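Local coordinates for protein ribokinase (Arabidopsis thaliana, PDB 6ILS) that phosphorylates D-ribose at O-5 with ATP and a divalent cation, giving D-ribose 5-phosphate for nucleotide and amino acid synthesis or the pentose phosphate pathway, at residues D184-E190 with Q221-G227; I241-I246 with L279-A284; V251-A257 with C289-A295. All blocks are in the same frame, centred on the assembly; numbering follows the deposited sequence.

How the interactions relate
Along the chain from the N terminus, interaction 1 comes first: strand 185-187 runs out to helices 190-197 and 204-216 before strand 221-225 returns beside it and closes the loop. Interaction 2 opens only after that, in series, as the edge strand 241-243 and its following loop receive helix 275-289. Interaction 3 crosses interaction 2, because segment 251-257 departs before 279-284 arrives and 289-295 follows it; helix 257-270 lies within both spans. Interactions 1 and 2 reach the same nine-stranded sheet and touch through Leu223 and Leu279, whereas interaction 3 joins two loops around a sodium ion. All three meet at ATP.

Interaction 1: D184-E190 with Q221-G227. With ATP (adenosine-5'-triphosphate), chain E.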
loop_
_atom_site.group_PDB
_atom_site.type_symbol
_atom_site.label_atom_id
_atom_site.label_comp_id
_atom_site.label_asym_id
_atom_site.label_seq_id
_atom_site.Cartn_x
_atom_site.Cartn_y
_atom_site.Cartn_z
ATOM N N ASP B 184 -10.715 -29.526 15.189
ATOM C CA ASP B 184 -11.195 -29.868 16.527
ATOM C C ASP B 184 -12.061 -28.749 17.097
ATOM O O ASP B 184 -13.093 -28.992 17.721
ATOM C CB ASP B 184 -10.019 -30.154 17.463
ATOM C CG ASP B 184 -9.208 -31.370 17.032
ATOM O OD1 ASP B 184 -9.655 -32.504 17.303
ATOM O OD2 ASP B 184 -8.125 -31.202 16.427
ATOM N N ILE B 185 -11.642 -27.510 16.873
ATOM C CA ILE B 185 -12.382 -26.377 17.397
ATOM C C ILE B 185 -12.681 -25.400 16.286
ATOM O O ILE B 185 -11.778 -24.981 15.568
ATOM C CB ILE B 185 -11.589 -25.658 18.515
ATOM C CG1 ILE B 185 -11.288 -26.629 19.652
ATOM C CG2 ILE B 185 -12.353 -24.431 18.994
ATOM C CD1 ILE B 185 -10.408 -26.056 20.756
ATOM N N LEU B 186 -13.949 -25.038 16.143
ATOM C CA LEU B 186 -14.370 -24.018 15.206
ATOM C C LEU B 186 -14.522 -22.706 15.976
ATOM O O LEU B 186 -15.131 -22.698 17.054
ATOM C CB LEU B 186 -15.699 -24.406 14.531
ATOM C CG LEU B 186 -16.183 -23.476 13.421
ATOM C CD1 LEU B 186 -15.295 -23.623 12.188
ATOM C CD2 LEU B 186 -17.651 -23.764 13.056
ATOM N N SER B 187 -13.980 -21.606 15.460
ATOM C CA SER B 187 -14.131 -20.336 16.178
ATOM C C SER B 187 -14.714 -19.212 15.314
ATOM O O SER B 187 -13.982 -18.462 14.667
ATOM C CB SER B 187 -12.778 -19.902 16.786
ATOM O OG SER B 187 -12.952 -18.815 17.702
ATOM N N PRO B 188 -16.053 -19.095 15.303
ATOM C CA PRO B 188 -16.756 -18.027 14.604
ATOM C C PRO B 188 -17.173 -16.906 15.533
ATOM O O PRO B 188 -17.341 -17.148 16.729
ATOM C CB PRO B 188 -18.006 -18.729 14.085
ATOM C CG PRO B 188 -18.339 -19.660 15.218
ATOM C CD PRO B 188 -16.995 -20.120 15.795
ATOM N N ASN B 189 -17.373 -15.716 14.988
ATOM C CA ASN B 189 -18.132 -14.714 15.710
ATOM C C ASN B 189 -19.619 -14.938 15.431
ATOM O O ASN B 189 -19.990 -15.924 14.788
ATOM C CB ASN B 189 -17.702 -13.280 15.344
ATOM C CG ASN B 189 -17.927 -12.929 13.881
ATOM O OD1 ASN B 189 -18.708 -13.563 13.173
ATOM N ND2 ASN B 189 -17.235 -11.893 13.427
ATOM N N GLU B 190 -20.455 -14.037 15.936
ATOM C CA GLU B 190 -21.907 -14.142 15.780
ATOM C C GLU B 190 -22.337 -14.156 14.318
ATOM O O GLU B 190 -23.162 -14.972 13.906
ATOM C CB GLU B 190 -22.603 -12.981 16.494
ATOM C CG GLU B 190 -22.403 -12.986 17.996
ATOM C CD GLU B 190 -23.071 -11.810 18.688
ATOM O OE1 GLU B 190 -24.321 -11.786 18.765
ATOM O OE2 GLU B 190 -22.338 -10.909 19.150
ATOM N N GLN B 221 -16.312 -28.960 19.205
ATOM C CA GLN B 221 -16.073 -27.783 20.053
ATOM C C GLN B 221 -16.188 -26.514 19.247
ATOM O O GLN B 221 -15.633 -26.404 18.152
ATOM C CB GLN B 221 -14.699 -27.852 20.716
ATOM C CG GLN B 221 -14.451 -29.103 21.496
ATOM C CD GLN B 221 -13.246 -28.979 22.401
ATOM O OE1 GLN B 221 -12.759 -27.878 22.655
ATOM N NE2 GLN B 221 -12.778 -30.106 22.921
ATOM N N VAL B 222 -16.950 -25.564 19.769
ATOM C CA VAL B 222 -17.137 -24.297 19.103
ATOM C C VAL B 222 -16.834 -23.177 20.107
ATOM O O VAL B 222 -17.416 -23.122 21.186
ATOM C CB VAL B 222 -18.555 -24.151 18.531
ATOM C CG1 VAL B 222 -18.694 -22.845 17.752
ATOM C CG2 VAL B 222 -18.901 -25.376 17.627
ATOM N N LEU B 223 -15.893 -22.322 19.730
ATOM C CA LEU B 223 -15.473 -21.159 20.521
ATOM C C LEU B 223 -16.102 -19.918 19.902
ATOM O O LEU B 223 -15.592 -19.377 18.925
ATOM C CB LEU B 223 -13.930 -21.067 20.527
ATOM C CG LEU B 223 -13.295 -19.867 21.241
ATOM C CD1 LEU B 223 -13.605 -19.978 22.724
ATOM C CD2 LEU B 223 -11.778 -19.857 21.002
ATOM N N VAL B 224 -17.241 -19.482 20.418
ATOM C CA VAL B 224 -17.944 -18.376 19.797
ATOM C C VAL B 224 -17.542 -17.019 20.379
ATOM O O VAL B 224 -17.607 -16.814 21.591
ATOM C CB VAL B 224 -19.474 -18.534 19.933
ATOM C CG1 VAL B 224 -20.175 -17.481 19.099
ATOM C CG2 VAL B 224 -19.905 -19.932 19.500
ATOM N N LYS B 225 -17.113 -16.110 19.504
ATOM C CA LYS B 225 -16.763 -14.750 19.900
ATOM C C LYS B 225 -17.996 -13.856 19.802
ATOM O O LYS B 225 -18.645 -13.791 18.760
ATOM C CB LYS B 225 -15.612 -14.228 19.025
ATOM C CG LYS B 225 -14.325 -15.048 19.209
ATOM C CD LYS B 225 -13.282 -14.862 18.080
ATOM C CE LYS B 225 -13.749 -15.545 16.789
ATOM N NZ LYS B 225 -12.609 -16.142 15.998
ATOM N N LEU B 226 -18.320 -13.165 20.893
ATOM C CA LEU B 226 -19.584 -12.445 20.976
ATOM C C LEU B 226 -19.403 -10.935 21.154
ATOM O O LEU B 226 -20.288 -10.261 21.687
ATOM C CB LEU B 226 -20.419 -13.007 22.121
ATOM C CG LEU B 226 -20.690 -14.504 22.048
ATOM C CD1 LEU B 226 -21.263 -15.025 23.347
ATOM C CD2 LEU B 226 -21.617 -14.796 20.893
ATOM N N GLY B 227 -18.267 -10.415 20.702
ATOM C CA GLY B 227 -18.001 -8.987 20.749
ATOM C C GLY B 227 -18.095 -8.438 22.161
ATOM O O GLY B 227 -17.490 -8.979 23.069
HETATM P PG ATP E . -14.036 -11.076 15.484
HETATM O O1G ATP E . -13.676 -12.467 15.106
HETATM O O2G ATP E . -12.854 -10.141 15.278
HETATM O O3G ATP E . -15.155 -10.554 14.637
HETATM P PB ATP E . -15.673 -10.286 17.629
HETATM O O1B ATP E . -15.784 -10.593 19.059
HETATM O O2B ATP E . -16.952 -10.634 17.018
HETATM O O3B ATP E . -14.489 -11.140 17.021
HETATM P PA ATP E . -14.982 -7.511 18.157
HETATM O O1A ATP E . -16.244 -6.838 18.683
HETATM O O2A ATP E . -14.177 -6.529 17.345
HETATM O O3A ATP E . -15.376 -8.746 17.246
HETATM O "O5'" ATP E . -14.109 -7.978 19.371
HETATM C "C5'" ATP E . -12.933 -8.733 19.156
HETATM C "C4'" ATP E . -12.426 -9.240 20.572
HETATM O "O4'" ATP E . -12.230 -8.024 21.504
HETATM C "C3'" ATP E . -13.324 -9.955 21.102
HETATM O "O3'" ATP E . -12.727 -11.038 21.837
HETATM C "C2'" ATP E . -14.144 -8.986 22.170
HETATM O "O2'" ATP E . -14.758 -9.862 23.158
HETATM C "C1'" ATP E . -13.283 -8.175 22.631
HETATM N N9 ATP E . -13.870 -6.830 22.781
HETATM C C8 ATP E . -14.642 -5.960 22.065
HETATM N N7 ATP E . -14.826 -4.848 22.829
HETATM C C5 ATP E . -14.156 -5.031 24.014
HETATM C C6 ATP E . -14.016 -4.217 25.136
HETATM N N6 ATP E . -14.570 -2.909 25.352
HETATM N N1 ATP E . -13.303 -4.649 26.175
HETATM C C2 ATP E . -12.693 -5.886 26.138
HETATM N N3 ATP E . -12.818 -6.687 25.049
HETATM C C4 ATP E . -13.561 -6.251 23.985
#
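Leu186 and Val222 lie side by side on neighbouring parallel strands, and the backbone bonds of Leu186 alternate in direction. Its N donates to Gln221 O at 3.0 Å, while its O receives Leu223 N at 2.8 Å. Past the end of strand 185-187, Lys225 N donates to Pro188 O at 3.0 Å and keeps the two segments paired.

The side-chain hydrogen bonds gather around Ser187. With its hydroxyl anti to the backbone N (chi1 -169°), Ser187 OG reaches across to donate to Leu223 O at 3.0 Å. Lys225 bends back toward the same residue, where Lys225 NZ donates to Ser187 OG and, at 3.0 Å, to Ser187 O, the latter approached from above the carbonyl plane. Asp167, in a salt bridge, and Thr262 bring the oxygens around NZ to four, among which its three N-H must be shared; the Asp167 carboxylate would offset the charge of this buried group.

Apolar contacts line both faces of the strands. Ile185 CG2 rests on Leu223 CB on the side covered by helix 257-270, whereas Pro188 CD meets Val222 CG1 at 3.8 Å on the side of helix 204-216, the two side chains nearly perpendicular. Farther along, Glu190 CG packs on Leu226 CD2.

The ends of the segments turn to the nucleotide. Asn189 ND2 donates to ATP O3G at 2.8 Å, with its OD1 engaged as N-cap by Glu192 N. Gly227 N binds ATP O1B, and ATP O2' donates to Gly227 O at 2.9 Å; the positive phi of Gly227 suits a glycine here. Adjacent parallel strands delivering ligand-binding loops from their C-terminal ends are characteristic of the alpha/beta core of PfkB-family kinases, here forming part of the ATP site.

Interaction 2: I241-I246 with L279-A284. With ATP (adenosine-5'-triphosphate), chain E.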
loop_
_atom_site.group_PDB
_atom_site.type_symbol
_atom_site.label_atom_id
_atom_site.label_comp_id
_atom_site.label_asym_id
_atom_site.label_seq_id
_atom_site.Cartn_x
_atom_site.Cartn_y
_atom_site.Cartn_z
ATOM N N ILE B 241 -19.620 -22.941 28.506
ATOM C CA ILE B 241 -18.945 -22.019 29.419
ATOM C C ILE B 241 -19.042 -20.619 28.849
ATOM O O ILE B 241 -18.719 -20.406 27.683
ATOM C CB ILE B 241 -17.470 -22.402 29.613
ATOM C CG1 ILE B 241 -17.375 -23.850 30.076
ATOM C CG2 ILE B 241 -16.791 -21.482 30.624
ATOM C CD1 ILE B 241 -16.012 -24.418 29.936
ATOM N N GLN B 242 -19.505 -19.660 29.644
ATOM C CA GLN B 242 -19.601 -18.298 29.154
ATOM C C GLN B 242 -18.573 -17.415 29.856
ATOM O O GLN B 242 -18.273 -17.613 31.032
ATOM C CB GLN B 242 -21.009 -17.746 29.357
ATOM C CG GLN B 242 -22.082 -18.518 28.597
ATOM C CD GLN B 242 -23.484 -17.979 28.858
ATOM O OE1 GLN B 242 -24.306 -18.638 29.496
ATOM N NE2 GLN B 242 -23.762 -16.783 28.357
ATOM N N GLN B 243 -18.027 -16.460 29.110
ATOM C CA GLN B 243 -17.047 -15.506 29.639
ATOM C C GLN B 243 -17.401 -14.125 29.118
ATOM O O GLN B 243 -17.457 -13.901 27.902
ATOM C CB GLN B 243 -15.624 -15.909 29.227
ATOM C CG GLN B 243 -14.526 -14.889 29.602
ATOM C CD GLN B 243 -14.412 -14.661 31.100
ATOM O OE1 GLN B 243 -14.207 -15.599 31.868
ATOM N NE2 GLN B 243 -14.545 -13.402 31.523
ATOM N N SER B 244 -17.660 -13.179 30.017
ATOM C CA SER B 244 -18.014 -11.837 29.566
ATOM C C SER B 244 -16.731 -11.116 29.157
ATOM O O SER B 244 -15.650 -11.648 29.371
ATOM C CB SER B 244 -18.753 -11.075 30.668
ATOM O OG SER B 244 -17.938 -11.021 31.818
ATOM N N ILE B 245 -16.825 -9.934 28.560
ATOM C CA ILE B 245 -15.595 -9.211 28.260
ATOM C C ILE B 245 -14.909 -8.844 29.559
ATOM O O ILE B 245 -15.570 -8.689 30.590
ATOM C CB ILE B 245 -15.819 -7.911 27.451
ATOM C CG1 ILE B 245 -16.747 -6.952 28.205
ATOM C CG2 ILE B 245 -16.314 -8.213 26.063
ATOM C CD1 ILE B 245 -16.705 -5.557 27.652
ATOM N N ILE B 246 -13.586 -8.762 29.516
ATOM C CA ILE B 246 -12.821 -8.067 30.541
ATOM C C ILE B 246 -12.790 -6.609 30.079
ATOM O O ILE B 246 -12.140 -6.283 29.097
ATOM C CB ILE B 246 -11.402 -8.638 30.693
ATOM C CG1 ILE B 246 -11.433 -10.160 30.940
ATOM C CG2 ILE B 246 -10.645 -7.911 31.783
ATOM C CD1 ILE B 246 -12.115 -10.559 32.181
ATOM N N LEU B 279 -10.630 -19.365 28.455
ATOM C CA LEU B 279 -11.523 -18.282 28.076
ATOM C C LEU B 279 -11.168 -16.968 28.770
ATOM O O LEU B 279 -11.207 -15.901 28.159
ATOM C CB LEU B 279 -12.969 -18.646 28.395
ATOM C CG LEU B 279 -13.728 -19.517 27.393
ATOM C CD1 LEU B 279 -15.161 -19.719 27.861
ATOM C CD2 LEU B 279 -13.732 -18.887 26.002
ATOM N N ARG B 280 -10.852 -17.050 30.058
ATOM C CA ARG B 280 -10.507 -15.843 30.816
ATOM C C ARG B 280 -9.258 -15.188 30.269
ATOM O O ARG B 280 -9.201 -13.964 30.106
ATOM C CB ARG B 280 -10.293 -16.181 32.300
ATOM C CG ARG B 280 -11.323 -15.559 33.225
ATOM C CD ARG B 280 -10.838 -15.581 34.679
ATOM N NE ARG B 280 -10.541 -14.242 35.180
ATOM C CZ ARG B 280 -9.600 -13.976 36.081
ATOM N NH1 ARG B 280 -8.844 -14.950 36.572
ATOM N NH2 ARG B 280 -9.391 -12.730 36.477
ATOM N N PHE B 281 -8.245 -16.017 30.029
ATOM C CA PHE B 281 -6.960 -15.579 29.491
ATOM C C PHE B 281 -7.126 -14.931 28.126
ATOM O O PHE B 281 -6.570 -13.859 27.860
ATOM C CB PHE B 281 -6.015 -16.779 29.437
ATOM C CG PHE B 281 -4.627 -16.468 28.985
ATOM C CD1 PHE B 281 -3.667 -16.018 29.896
ATOM C CD2 PHE B 281 -4.259 -16.664 27.659
ATOM C CE1 PHE B 281 -2.367 -15.749 29.481
ATOM C CE2 PHE B 281 -2.968 -16.397 27.236
ATOM C CZ PHE B 281 -2.009 -15.930 28.158
ATOM N N ALA B 282 -7.924 -15.557 27.262
ATOM C CA ALA B 282 -8.243 -14.980 25.956
ATOM C C ALA B 282 -8.957 -13.638 26.069
ATOM O O ALA B 282 -8.640 -12.688 25.347
ATOM C CB ALA B 282 -9.111 -15.987 25.115
ATOM N N ALA B 283 -9.925 -13.550 26.985
ATOM C CA ALA B 283 -10.671 -12.307 27.173
ATOM C C ALA B 283 -9.759 -11.181 27.641
ATOM O O ALA B 283 -9.888 -10.043 27.195
ATOM C CB ALA B 283 -11.800 -12.528 28.161
ATOM N N ALA B 284 -8.838 -11.503 28.539
ATOM C CA ALA B 284 -7.892 -10.508 29.044
ATOM C C ALA B 284 -6.984 -10.034 27.925
ATOM O O ALA B 284 -6.716 -8.841 27.799
ATOM C CB ALA B 284 -7.068 -11.090 30.196
HETATM P PG ATP E . -14.036 -11.076 15.484
HETATM O O1G ATP E . -13.676 -12.467 15.106
HETATM O O2G ATP E . -12.854 -10.141 15.278
HETATM O O3G ATP E . -15.155 -10.554 14.637
HETATM P PB ATP E . -15.673 -10.286 17.629
HETATM O O1B ATP E . -15.784 -10.593 19.059
HETATM O O2B ATP E . -16.952 -10.634 17.018
HETATM O O3B ATP E . -14.489 -11.140 17.021
HETATM P PA ATP E . -14.982 -7.511 18.157
HETATM O O1A ATP E . -16.244 -6.838 18.683
HETATM O O2A ATP E . -14.177 -6.529 17.345
HETATM O O3A ATP E . -15.376 -8.746 17.246
HETATM O "O5'" ATP E . -14.109 -7.978 19.371
HETATM C "C5'" ATP E . -12.933 -8.733 19.156
HETATM C "C4'" ATP E . -12.426 -9.240 20.572
HETATM O "O4'" ATP E . -12.230 -8.024 21.504
HETATM C "C3'" ATP E . -13.324 -9.955 21.102
HETATM O "O3'" ATP E . -12.727 -11.038 21.837
HETATM C "C2'" ATP E . -14.144 -8.986 22.170
HETATM O "O2'" ATP E . -14.758 -9.862 23.158
HETATM C "C1'" ATP E . -13.283 -8.175 22.631
HETATM N N9 ATP E . -13.870 -6.830 22.781
HETATM C C8 ATP E . -14.642 -5.960 22.065
HETATM N N7 ATP E . -14.826 -4.848 22.829
HETATM C C5 ATP E . -14.156 -5.031 24.014
HETATM C C6 ATP E . -14.016 -4.217 25.136
HETATM N N6 ATP E . -14.570 -2.909 25.352
HETATM N N1 ATP E . -13.303 -4.649 26.175
HETATM C C2 ATP E . -12.693 -5.886 26.138
HETATM N N3 ATP E . -12.818 -6.687 25.049
HETATM C C4 ATP E . -13.561 -6.251 23.985
HETATM O O HOH W 1 -12.393 -9.069 26.691
#
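Gln243 reaches from the edge strand onto the helix carrying Leu279, Arg280 and Ala283. Its CB sits 3.9 Å from Leu279 CB, where the two backbones are closest at this end. A chi1 of 174° swings the next carbon away from the backbone N, and Gln243 CG lies 3.8 Å from Leu279 O, with the Ala283 methyl also beside it. A bend at chi2 then turns the amide across the start of the Arg280 side chain. There Gln243 OE1 comes within 3.2 Å of Arg280 CG, touching the aliphatic part of the arginine; the guanidinium group extends elsewhere, its NH2 donating to Leu309 O in helix 302-312. On the other branch of the amide, Gln243 NE2 turns back to its own segment and donates to Ser244 O at 3.0 Å. This bond lies close to the amide plane and helps to fix the rotation of the amide.

Strand 241-243 is the outermost strand at this end of the central sheet, and helix 275-289 packs against it within the alpha/beta fold of the PfkB family, the short axes lying 9.2 Å apart at 24°. Before Gln243, Ile241 CG2 meets Leu279 CD1 at 3.7 Å, the side chains crossing at a slant; Leu279 also touches Ser231 and Leu233 on the neighbouring strand.

Past the strand, Ile246 CG1 rests 3.7 Å from Ala283 CB, the same methyl that meets Gln243 CG. No direct hydrogen bond joins the segments, but one water accepts from Ile246 N and donates to Ala283 O. Ile246 O is hydrogen-bonded to Ser287 OG farther along the helix, while the Ile245 side chain packs against the adenine and ribose of ATP, its CD1 3.8 Å from ATP N1.

Interaction 3: V251-A257 with C289-A295; sequences VVDTTGA and CVQVKGA. With NA (sodium ion), chain G; ATP (adenosine-5'-triphosphate), chain E.
Asp253 and Cys289 face each other through backbone carbonyls that share a sodium ion. Asp253 O binds it at 2.6 Å, and Cys289 O and Val292 O bind it at 2.7 Å each. Gly294 O and Thr255 O complete the five protein ligands, the last at 3.0 Å. The metal thus joins the loop before helix 257-270 to the one after helix 275-289.

Around this shell, the Asp253 carboxylate braces both loops. Turned opposite the backbone N by a chi1 of 178°, it lets OD2 use its anti lone pair to accept Gly294 N at 2.8 Å, tying together two metal-binding residues. Asp253 OD1 accepts Thr255 OG1 through its syn lone pair and Thr255 N from above the carboxylate plane, the latter forming an Asx turn. Val290 O takes two backbone donors, Val252 N at 2.7 Å and Asp253 N.

Farther out, Cys289 SG rests on Ala257, while Gly256 stands at the N-cap position of helix 257-270, with a positive phi suited to glycine. Val290 CG1 packs against Ala257 CB at 3.6 Å, and both side chains face O4' of ATP; Val251 CG2 touches the adenine at N6.

All five ligands belong to the predicted potassium site of this ribokinase, which also includes Ser298. Neutral carbonyl oxygens and long metal bonds suit a monovalent cation, so sodium may occupy a place made for potassium. The cation would offset the crowding of carbonyl dipoles and hold the loops leading to ATP and to the predicted proton acceptor, Asp259.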
loop_
_atom_site.group_PDB
_atom_site.type_symbol
_atom_site.label_atom_id
_atom_site.label_comp_id
_atom_site.label_asym_id
_atom_site.label_seq_id
_atom_site.Cartn_x
_atom_site.Cartn_y
_atom_site.Cartn_z
ATOM N N VAL B 251 -11.518 1.874 24.455
ATOM C CA VAL B 251 -11.398 1.214 23.157
ATOM C C VAL B 251 -10.795 2.144 22.121
ATOM O O VAL B 251 -11.443 3.086 21.663
ATOM C CB VAL B 251 -12.746 0.732 22.641
ATOM C CG1 VAL B 251 -12.554 -0.026 21.324
ATOM C CG2 VAL B 251 -13.423 -0.142 23.683
ATOM N N VAL B 252 -9.553 1.876 21.746
ATOM C CA VAL B 252 -8.859 2.681 20.755
ATOM C C VAL B 252 -9.013 2.097 19.356
ATOM O O VAL B 252 -9.238 2.821 18.390
ATOM C CB VAL B 252 -7.358 2.808 21.107
ATOM C CG1 VAL B 252 -6.540 3.300 19.921
ATOM C CG2 VAL B 252 -7.180 3.717 22.307
ATOM N N ASP B 253 -8.905 0.778 19.250
ATOM C CA ASP B 253 -8.898 0.124 17.954
ATOM C C ASP B 253 -9.080 -1.374 18.141
ATOM O O ASP B 253 -8.192 -2.040 18.669
ATOM C CB ASP B 253 -7.592 0.426 17.218
ATOM C CG ASP B 253 -7.493 -0.268 15.879
ATOM O OD1 ASP B 253 -8.530 -0.700 15.329
ATOM O OD2 ASP B 253 -6.368 -0.367 15.354
ATOM N N THR B 254 -10.217 -1.903 17.691
ATOM C CA THR B 254 -10.486 -3.334 17.839
ATOM C C THR B 254 -9.821 -4.201 16.779
ATOM O O THR B 254 -9.940 -5.416 16.825
ATOM C CB THR B 254 -11.985 -3.637 17.807
ATOM O OG1 THR B 254 -12.509 -3.246 16.533
ATOM C CG2 THR B 254 -12.696 -2.892 18.925
ATOM N N THR B 255 -9.098 -3.598 15.839
ATOM C CA THR B 255 -8.428 -4.394 14.824
ATOM C C THR B 255 -7.455 -5.398 15.461
ATOM O O THR B 255 -6.601 -5.026 16.276
ATOM C CB THR B 255 -7.659 -3.508 13.816
ATOM O OG1 THR B 255 -8.561 -2.547 13.240
ATOM C CG2 THR B 255 -7.059 -4.369 12.719
ATOM N N GLY B 256 -7.605 -6.668 15.092
ATOM C CA GLY B 256 -6.729 -7.723 15.574
ATOM C C GLY B 256 -7.179 -8.361 16.888
ATOM O O GLY B 256 -6.584 -9.332 17.352
ATOM N N ALA B 257 -8.236 -7.834 17.490
ATOM C CA ALA B 257 -8.656 -8.340 18.804
ATOM C C ALA B 257 -9.257 -9.743 18.743
ATOM O O ALA B 257 -9.049 -10.553 19.647
ATOM C CB ALA B 257 -9.639 -7.375 19.444
ATOM N N CYS B 289 -5.567 -5.710 23.796
ATOM C CA CYS B 289 -5.442 -5.440 22.361
ATOM C C CYS B 289 -6.262 -4.235 21.898
ATOM O O CYS B 289 -5.807 -3.466 21.057
ATOM C CB CYS B 289 -5.855 -6.684 21.556
ATOM S SG CYS B 289 -5.873 -6.458 19.755
ATOM N N VAL B 290 -7.473 -4.072 22.417
ATOM C CA VAL B 290 -8.344 -3.031 21.891
ATOM C C VAL B 290 -7.947 -1.656 22.416
ATOM O O VAL B 290 -8.510 -0.652 21.991
ATOM C CB VAL B 290 -9.843 -3.279 22.219
ATOM C CG1 VAL B 290 -10.300 -4.659 21.684
ATOM C CG2 VAL B 290 -10.127 -3.158 23.709
ATOM N N GLN B 291 -6.975 -1.608 23.325
ATOM C CA GLN B 291 -6.600 -0.329 23.923
ATOM C C GLN B 291 -5.399 0.322 23.238
ATOM O O GLN B 291 -4.926 1.372 23.673
ATOM C CB GLN B 291 -6.346 -0.522 25.416
ATOM C CG GLN B 291 -7.537 -1.183 26.109
ATOM C CD GLN B 291 -7.413 -1.239 27.606
ATOM O OE1 GLN B 291 -7.175 -0.221 28.255
ATOM N NE2 GLN B 291 -7.574 -2.432 28.173
ATOM N N VAL B 292 -4.932 -0.280 22.149
ATOM C CA VAL B 292 -3.784 0.227 21.395
ATOM C C VAL B 292 -4.070 0.157 19.891
ATOM O O VAL B 292 -4.703 -0.787 19.417
ATOM C CB VAL B 292 -2.496 -0.566 21.739
ATOM C CG1 VAL B 292 -1.359 -0.254 20.757
ATOM C CG2 VAL B 292 -2.067 -0.291 23.170
ATOM N N LYS B 293 -3.622 1.153 19.129
ATOM C CA LYS B 293 -3.922 1.172 17.699
ATOM C C LYS B 293 -3.020 0.211 16.920
ATOM O O LYS B 293 -1.854 0.026 17.260
ATOM C CB LYS B 293 -3.815 2.608 17.146
ATOM C CG LYS B 293 -3.970 2.719 15.622
ATOM C CD LYS B 293 -4.893 3.859 15.188
ATOM C CE LYS B 293 -6.346 3.394 15.150
ATOM N NZ LYS B 293 -7.216 4.248 14.291
ATOM N N GLY B 294 -3.579 -0.415 15.886
ATOM C CA GLY B 294 -2.857 -1.362 15.055
ATOM C C GLY B 294 -3.085 -2.794 15.508
ATOM O O GLY B 294 -3.460 -3.022 16.654
ATOM N N ALA B 295 -2.865 -3.763 14.625
ATOM C CA ALA B 295 -3.039 -5.167 15.005
ATOM C C ALA B 295 -1.819 -5.682 15.765
ATOM O O ALA B 295 -1.831 -5.782 16.993
ATOM C CB ALA B 295 -3.309 -6.033 13.774
HETATM NA NA NA G . -5.790 -3.085 18.410
HETATM P PG ATP E . -14.036 -11.076 15.484
HETATM O O1G ATP E . -13.676 -12.467 15.106
HETATM O O2G ATP E . -12.854 -10.141 15.278
HETATM O O3G ATP E . -15.155 -10.554 14.637
HETATM P PB ATP E . -15.673 -10.286 17.629
HETATM O O1B ATP E . -15.784 -10.593 19.059
HETATM O O2B ATP E . -16.952 -10.634 17.018
HETATM O O3B ATP E . -14.489 -11.140 17.021
HETATM P PA ATP E . -14.982 -7.511 18.157
HETATM O O1A ATP E . -16.244 -6.838 18.683
HETATM O O2A ATP E . -14.177 -6.529 17.345
HETATM O O3A ATP E . -15.376 -8.746 17.246
HETATM O "O5'" ATP E . -14.109 -7.978 19.371
HETATM C "C5'" ATP E . -12.933 -8.733 19.156
HETATM C "C4'" ATP E . -12.426 -9.240 20.572
HETATM O "O4'" ATP E . -12.230 -8.024 21.504
HETATM C "C3'" ATP E . -13.324 -9.955 21.102
HETATM O "O3'" ATP E . -12.727 -11.038 21.837
HETATM C "C2'" ATP E . -14.144 -8.986 22.170
HETATM O "O2'" ATP E . -14.758 -9.862 23.158
HETATM C "C1'" ATP E . -13.283 -8.175 22.631
HETATM N N9 ATP E . -13.870 -6.830 22.781
HETATM C C8 ATP E . -14.642 -5.960 22.065
HETATM N N7 ATP E . -14.826 -4.848 22.829
HETATM C C5 ATP E . -14.156 -5.031 24.014
HETATM C C6 ATP E . -14.016 -4.217 25.136
HETATM N N6 ATP E . -14.570 -2.909 25.352
HETATM N N1 ATP E . -13.303 -4.649 26.175
HETATM C C2 ATP E . -12.693 -5.886 26.138
HETATM N N3 ATP E . -12.818 -6.687 25.049
HETATM C C4 ATP E . -13.561 -6.251 23.985
#